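Local coordinates for MMACHC-like protein (Caenorhabditis elegans, PDB 5UJC) that binds methylcobalamin and probably catalyses the reductive removal of the upper ligand of cyanocobalamin and alkylcobalamins, with a flavin cofactor or glutathione, in vitamin B12 trafficking, at residues 132-138 with 186-190; 24-30 with 55-61. Numbering follows the deposited sequence.

Contact 1: residues 132-138 with 186-190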
loop_
_atom_site.group_PDB
_atom_site.type_symbol
_atom_site.label_atom_id
_atom_site.label_comp_id
_atom_site.label_asym_id
_atom_site.label_seq_id
_atom_site.Cartn_x
_atom_site.Cartn_y
_atom_site.Cartn_z
ATOM N N ILE A 132 9.580 6.810 -2.630
ATOM C CA ILE A 132 9.917 5.641 -1.834
ATOM C C ILE A 132 9.309 4.403 -2.453
ATOM O O ILE A 132 8.195 4.455 -3.010
ATOM C CB ILE A 132 9.514 5.820 -0.360
ATOM C CG1 ILE A 132 10.231 4.774 0.521
ATOM C CG2 ILE A 132 8.003 5.765 -0.186
ATOM C CD1 ILE A 132 10.175 5.103 1.984
ATOM N N LEU A 133 10.076 3.308 -2.450
ATOM C CA LEU A 133 9.664 2.076 -3.122
ATOM C C LEU A 133 8.990 1.163 -2.122
ATOM O O LEU A 133 9.637 0.565 -1.254
ATOM C CB LEU A 133 10.875 1.402 -3.791
ATOM C CG LEU A 133 11.480 2.226 -4.932
ATOM C CD1 LEU A 133 12.660 1.505 -5.499
ATOM C CD2 LEU A 133 10.445 2.528 -6.020
ATOM N N MET A 134 7.673 1.112 -2.202
ATOM C CA MET A 134 6.864 0.486 -1.157
ATOM C C MET A 134 7.033 -1.014 -1.025
ATOM O O MET A 134 7.000 -1.555 0.084
ATOM C CB MET A 134 5.391 0.799 -1.395
ATOM C CG MET A 134 5.039 2.211 -1.169
ATOM S SD MET A 134 5.294 2.694 0.534
ATOM C CE MET A 134 4.612 4.331 0.519
ATOM N N GLN A 135 7.232 -1.699 -2.146
ATOM C CA GLN A 135 7.418 -3.158 -2.080
ATOM C C GLN A 135 8.726 -3.509 -1.396
ATOM O O GLN A 135 8.811 -4.483 -0.644
ATOM C CB GLN A 135 7.329 -3.790 -3.470
ATOM C CG GLN A 135 5.960 -3.577 -4.100
ATOM C CD GLN A 135 6.000 -3.663 -5.593
ATOM O OE1 GLN A 135 6.779 -2.958 -6.248
ATOM N NE2 GLN A 135 5.176 -4.544 -6.161
ATOM N N THR A 136 9.740 -2.676 -1.597
ATOM C CA THR A 136 11.006 -2.861 -0.882
ATOM C C THR A 136 10.813 -2.603 0.624
ATOM O O THR A 136 11.261 -3.399 1.448
ATOM C CB THR A 136 12.104 -1.971 -1.469
ATOM O OG1 THR A 136 12.399 -2.405 -2.807
ATOM C CG2 THR A 136 13.373 -2.040 -0.652
ATOM N N CYS A 137 10.092 -1.525 0.976
ATOM C CA CYS A 137 9.772 -1.294 2.386
ATOM C C CYS A 137 9.047 -2.500 2.988
ATOM O O CYS A 137 9.332 -2.910 4.089
ATOM C CB CYS A 137 8.892 -0.049 2.586
ATOM S SG CYS A 137 9.679 1.500 2.175
ATOM N N GLY A 138 8.064 -3.019 2.269
ATOM C CA GLY A 138 7.280 -4.128 2.779
ATOM C C GLY A 138 8.103 -5.357 3.051
ATOM O O GLY A 138 7.852 -6.104 4.035
ATOM N N PHE A 186 0.046 -0.925 -0.325
ATOM C CA PHE A 186 0.895 -0.037 0.460
ATOM C C PHE A 186 0.352 1.388 0.340
ATOM O O PHE A 186 -0.149 1.763 -0.694
ATOM C CB PHE A 186 2.327 -0.110 -0.027
ATOM C CG PHE A 186 2.920 -1.479 0.078
ATOM C CD1 PHE A 186 3.251 -2.007 1.328
ATOM C CD2 PHE A 186 3.097 -2.278 -1.050
ATOM C CE1 PHE A 186 3.817 -3.277 1.422
ATOM C CE2 PHE A 186 3.684 -3.535 -0.946
ATOM C CZ PHE A 186 4.026 -4.030 0.265
ATOM N N ARG A 187 0.405 2.152 1.415
ATOM C CA ARG A 187 -0.171 3.504 1.392
ATOM C C ARG A 187 0.846 4.594 1.703
ATOM O O ARG A 187 0.974 5.553 0.931
ATOM C CB ARG A 187 -1.403 3.610 2.325
ATOM C CG ARG A 187 -2.565 2.727 1.863
ATOM C CD ARG A 187 -3.105 3.156 0.508
ATOM N NE ARG A 187 -4.197 2.311 0.038
ATOM C CZ ARG A 187 -4.681 2.360 -1.189
ATOM N NH1 ARG A 187 -4.290 3.329 -2.030
ATOM N NH2 ARG A 187 -5.580 1.464 -1.586
ATOM N N SER A 188 1.501 4.522 2.853
ATOM C CA SER A 188 2.364 5.619 3.281
ATOM C C SER A 188 3.511 5.109 4.122
ATOM O O SER A 188 3.428 4.053 4.746
ATOM C CB SER A 188 1.579 6.689 4.098
ATOM O OG SER A 188 0.481 7.209 3.379
ATOM N N VAL A 189 4.591 5.877 4.142
ATOM C CA VAL A 189 5.653 5.678 5.087
ATOM C C VAL A 189 5.854 6.963 5.875
ATOM O O VAL A 189 5.916 8.051 5.303
ATOM C CB VAL A 189 6.973 5.284 4.390
ATOM C CG1 VAL A 189 8.147 5.396 5.351
ATOM C CG2 VAL A 189 6.887 3.867 3.808
ATOM N N LEU A 190 5.899 6.816 7.188
ATOM C CA LEU A 190 6.230 7.894 8.115
ATOM C C LEU A 190 7.670 7.743 8.546
ATOM O O LEU A 190 8.090 6.648 8.923
ATOM C CB LEU A 190 5.335 7.830 9.341
ATOM C CG LEU A 190 3.837 7.770 9.124
ATOM C CD1 LEU A 190 3.122 7.633 10.450
ATOM C CD2 LEU A 190 3.315 8.946 8.374
#
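A classic beta bulge interrupts the strand just where a helix start lies across it: Arg187 and Ser188 both face Ile58 of the neighbouring strand. Their CA-to-CB bonds lead away from 132-138, while Phe186 and Val189 on either side of them point toward it. The axes of helix 134-138 and strand 186-190 cross at 80° and approach to 9.3 Å, a separation filled by side chains.

Met134 is the central piece. Its CB packs on CB of Phe186 at 3.5 Å, and its flexible thioether runs along the strand, so that SD lies 3.8 Å from CG2 of Val189 and CE reaches CA of Ser188 at 3.8 Å. Beta-branched Val189 also receives CD1 of Ile132 on its CG1 at 3.9 Å and SG of Cys137 on its CG2 at 4.0 Å. The flat Phe186 ring slides beneath the first helical turn, with the carbonyl O of Met134 over one face. CA of Gly138 comes within 3.8 Å of Phe186 CE1; a CB here would clash with that same atom, so glycine suits the place.

Leu133 is the N-cap residue, and its O accepts the bond from Cys137 N at 3.1 Å. The polar groups at this helix start, Ile132 O, Met134 N and Gln135 NE2, hydrogen-bond to methylcobalamin, as does Phe186 O from the strand. The helix start thus packs its apolar side chains on the sheet and turns backbone and amide groups to the ligand, forming part of the cobalamin pocket of this MMACHC-family protein.

Contact 2: residues 24-30 with 55-61; sequences GFESHMF and ALLILST
Seven backbone hydrogen bonds join 24-30 to 55-61. Glu26 and Leu59 exchange two, N to O, of 2.9 Å each; His28 N to Leu57 O is 2.9 Å and Leu57 N to His28 O 2.8 Å; Phe30 N to Ala55 O and Ala55 N to Phe30 O are 2.9 Å each, and Thr61 N donates to Gly24 O at 2.8 Å. His28 NE2 also donates to Glu26 OE1 at 2.8 Å, both side chains having chi1 m; that carboxylate oxygen is shared with His177.

The strands are antiparallel (155°, axes 4.4 Å apart). Phe25-Ser60, Ser27-Ile58 and Met29-Leu56 are non-hydrogen-bonded pairs with CA atoms 4.5-4.6 Å apart. This is the edge of the four-stranded antiparallel sheet, 25-31 outermost and 53-60 next to 185-196. Gly24, at phi 101° and psi 31°, takes a conformation where a CB would jam against the preceding carbonyl.

Glu26, His28, Phe30, Leu57 and Leu59 share one face with Ala55. Phe30, chi1 p, lays its ring over small Ala55, whose CB is 3.7 Å from the centroid (CH-pi), and its CE1 is 3.9 Å from Leu57 CB. On the other face Leu56 CD2 meets Met29 CB at 3.8 Å, and Phe25 CD1 meets Ile58 CG2 at 4.1 Å.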
loop_
_atom_site.group_PDB
_atom_site.type_symbol
_atom_site.label_atom_id
_atom_site.label_comp_id
_atom_site.label_asym_id
_atom_site.label_seq_id
_atom_site.Cartn_x
_atom_site.Cartn_y
_atom_site.Cartn_z
ATOM N N GLY A 24 -9.160 -1.123 8.512
ATOM C CA GLY A 24 -8.424 -1.563 7.369
ATOM C C GLY A 24 -7.030 -1.034 7.189
ATOM O O GLY A 24 -6.540 -1.029 6.072
ATOM N N PHE A 25 -6.328 -0.748 8.296
ATOM C CA PHE A 25 -4.907 -0.360 8.216
ATOM C C PHE A 25 -4.028 -1.250 9.061
ATOM O O PHE A 25 -4.456 -1.725 10.119
ATOM C CB PHE A 25 -4.740 1.090 8.690
ATOM C CG PHE A 25 -5.476 2.092 7.844
ATOM C CD1 PHE A 25 -4.917 2.559 6.663
ATOM C CD2 PHE A 25 -6.743 2.562 8.218
ATOM C CE1 PHE A 25 -5.596 3.483 5.876
ATOM C CE2 PHE A 25 -7.413 3.470 7.438
ATOM C CZ PHE A 25 -6.842 3.940 6.269
ATOM N N GLU A 26 -2.772 -1.406 8.633
ATOM C CA GLU A 26 -1.721 -2.046 9.433
ATOM C C GLU A 26 -0.496 -1.160 9.382
ATOM O O GLU A 26 -0.242 -0.535 8.356
ATOM C CB GLU A 26 -1.275 -3.376 8.794
ATOM C CG GLU A 26 -2.225 -4.493 8.815
ATOM C CD GLU A 26 -1.565 -5.816 8.334
ATOM O OE1 GLU A 26 -0.381 -5.828 7.764
ATOM O OE2 GLU A 26 -2.193 -6.843 8.515
ATOM N N SER A 27 0.330 -1.210 10.429
ATOM C CA SER A 27 1.629 -0.555 10.393
ATOM C C SER A 27 2.737 -1.506 10.760
ATOM O O SER A 27 2.548 -2.435 11.567
ATOM C CB SER A 27 1.667 0.704 11.268
ATOM O OG SER A 27 1.751 0.403 12.623
ATOM N N HIS A 28 3.914 -1.257 10.160
ATOM C CA HIS A 28 5.084 -2.095 10.348
ATOM C C HIS A 28 6.326 -1.204 10.488
ATOM O O HIS A 28 6.576 -0.339 9.645
ATOM C CB HIS A 28 5.267 -3.017 9.138
ATOM C CG HIS A 28 4.094 -3.899 8.884
ATOM N ND1 HIS A 28 4.053 -5.200 9.287
ATOM C CD2 HIS A 28 2.911 -3.654 8.278
ATOM C CE1 HIS A 28 2.897 -5.733 8.927
ATOM N NE2 HIS A 28 2.175 -4.800 8.344
ATOM N N MET A 29 7.100 -1.418 11.544
ATOM C CA MET A 29 8.263 -0.604 11.829
ATOM C C MET A 29 9.482 -1.122 11.070
ATOM O O MET A 29 9.675 -2.345 10.928
ATOM C CB MET A 29 8.528 -0.578 13.330
ATOM C CG MET A 29 9.537 0.477 13.751
ATOM S SD MET A 29 9.616 0.811 15.497
ATOM C CE MET A 29 10.324 -0.657 16.101
ATOM N N PHE A 30 10.333 -0.202 10.615
ATOM C CA PHE A 30 11.615 -0.584 10.051
ATOM C C PHE A 30 12.624 0.525 10.171
ATOM O O PHE A 30 12.278 1.642 10.540
ATOM C CB PHE A 30 11.464 -1.031 8.589
ATOM C CG PHE A 30 11.045 0.073 7.630
ATOM C CD1 PHE A 30 9.717 0.483 7.541
ATOM C CD2 PHE A 30 11.970 0.649 6.771
ATOM C CE1 PHE A 30 9.343 1.479 6.648
ATOM C CE2 PHE A 30 11.596 1.613 5.866
ATOM C CZ PHE A 30 10.278 2.018 5.786
ATOM N N ALA A 55 11.217 4.298 10.872
ATOM C CA ALA A 55 10.141 4.499 9.909
ATOM C C ALA A 55 8.990 3.547 10.212
ATOM O O ALA A 55 9.195 2.450 10.762
ATOM C CB ALA A 55 10.647 4.276 8.496
ATOM N N LEU A 56 7.784 3.960 9.794
ATOM C CA LEU A 56 6.578 3.120 9.846
ATOM C C LEU A 56 5.967 3.027 8.473
ATOM O O LEU A 56 5.638 4.038 7.864
ATOM C CB LEU A 56 5.531 3.676 10.819
ATOM C CG LEU A 56 5.855 3.576 12.298
ATOM C CD1 LEU A 56 4.787 4.342 13.083
ATOM C CD2 LEU A 56 5.884 2.124 12.744
ATOM N N LEU A 57 5.791 1.802 8.015
ATOM C CA LEU A 57 5.059 1.514 6.798
ATOM C C LEU A 57 3.591 1.282 7.147
ATOM O O LEU A 57 3.287 0.404 7.929
ATOM C CB LEU A 57 5.650 0.260 6.147
ATOM C CG LEU A 57 4.924 -0.293 4.926
ATOM C CD1 LEU A 57 4.953 0.698 3.773
ATOM C CD2 LEU A 57 5.505 -1.635 4.519
ATOM N N ILE A 58 2.708 2.001 6.458
ATOM C CA ILE A 58 1.263 1.874 6.633
ATOM C C ILE A 58 0.698 1.236 5.366
ATOM O O ILE A 58 0.959 1.711 4.241
ATOM C CB ILE A 58 0.585 3.245 6.854
ATOM C CG1 ILE A 58 1.158 3.929 8.136
ATOM C CG2 ILE A 58 -0.906 3.063 6.940
ATOM C CD1 ILE A 58 0.761 5.385 8.322
ATOM N N LEU A 59 -0.013 0.129 5.537
ATOM C CA LEU A 59 -0.694 -0.507 4.416
ATOM C C LEU A 59 -2.170 -0.621 4.689
ATOM O O LEU A 59 -2.614 -0.521 5.859
ATOM C CB LEU A 59 -0.068 -1.831 4.071
ATOM C CG LEU A 59 -0.028 -2.941 5.057
ATOM C CD1 LEU A 59 -1.359 -3.674 5.073
ATOM C CD2 LEU A 59 1.096 -3.938 4.717
ATOM N N SER A 60 -2.943 -0.727 3.622
ATOM C CA SER A 60 -4.385 -0.949 3.731
ATOM C C SER A 60 -4.742 -2.386 3.420
ATOM O O SER A 60 -4.147 -3.013 2.547
ATOM C CB SER A 60 -5.133 0.002 2.794
ATOM O OG SER A 60 -4.697 -0.111 1.458
ATOM N N THR A 61 -5.766 -2.864 4.095
ATOM C CA THR A 61 -6.268 -4.213 3.915
ATOM C C THR A 61 -7.689 -4.084 3.318
ATOM O O THR A 61 -8.131 -2.961 3.060
ATOM C CB THR A 61 -6.238 -4.958 5.248
ATOM O OG1 THR A 61 -7.268 -4.460 6.101
ATOM C CG2 THR A 61 -4.872 -4.763 5.931
HETATM O O HOH W 1 -6.304 -4.352 8.806
#

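Both segments of contact 2 precede those of contact 1 in the sequence, and the centres of the two contacts lie about 9 Å apart. They share one antiparallel sheet, in which strand 53-60 sits between 25-31 and 185-196. Ser188 O to Ile58 N and Leu190 O to Leu56 N, both 2.8 Å, are probable hydrogen bonds between them. Helix 134-140 rests on the sheet face bearing Leu57, whose CD2 packs 3.5 Å from CA of Gly138, while Phe30 touches Cys137. Contact 2 thus builds the edge of the sheet whose next strand, 185-196, enters contact 1, and the helix start that binds cobalamin packs on that same sheet.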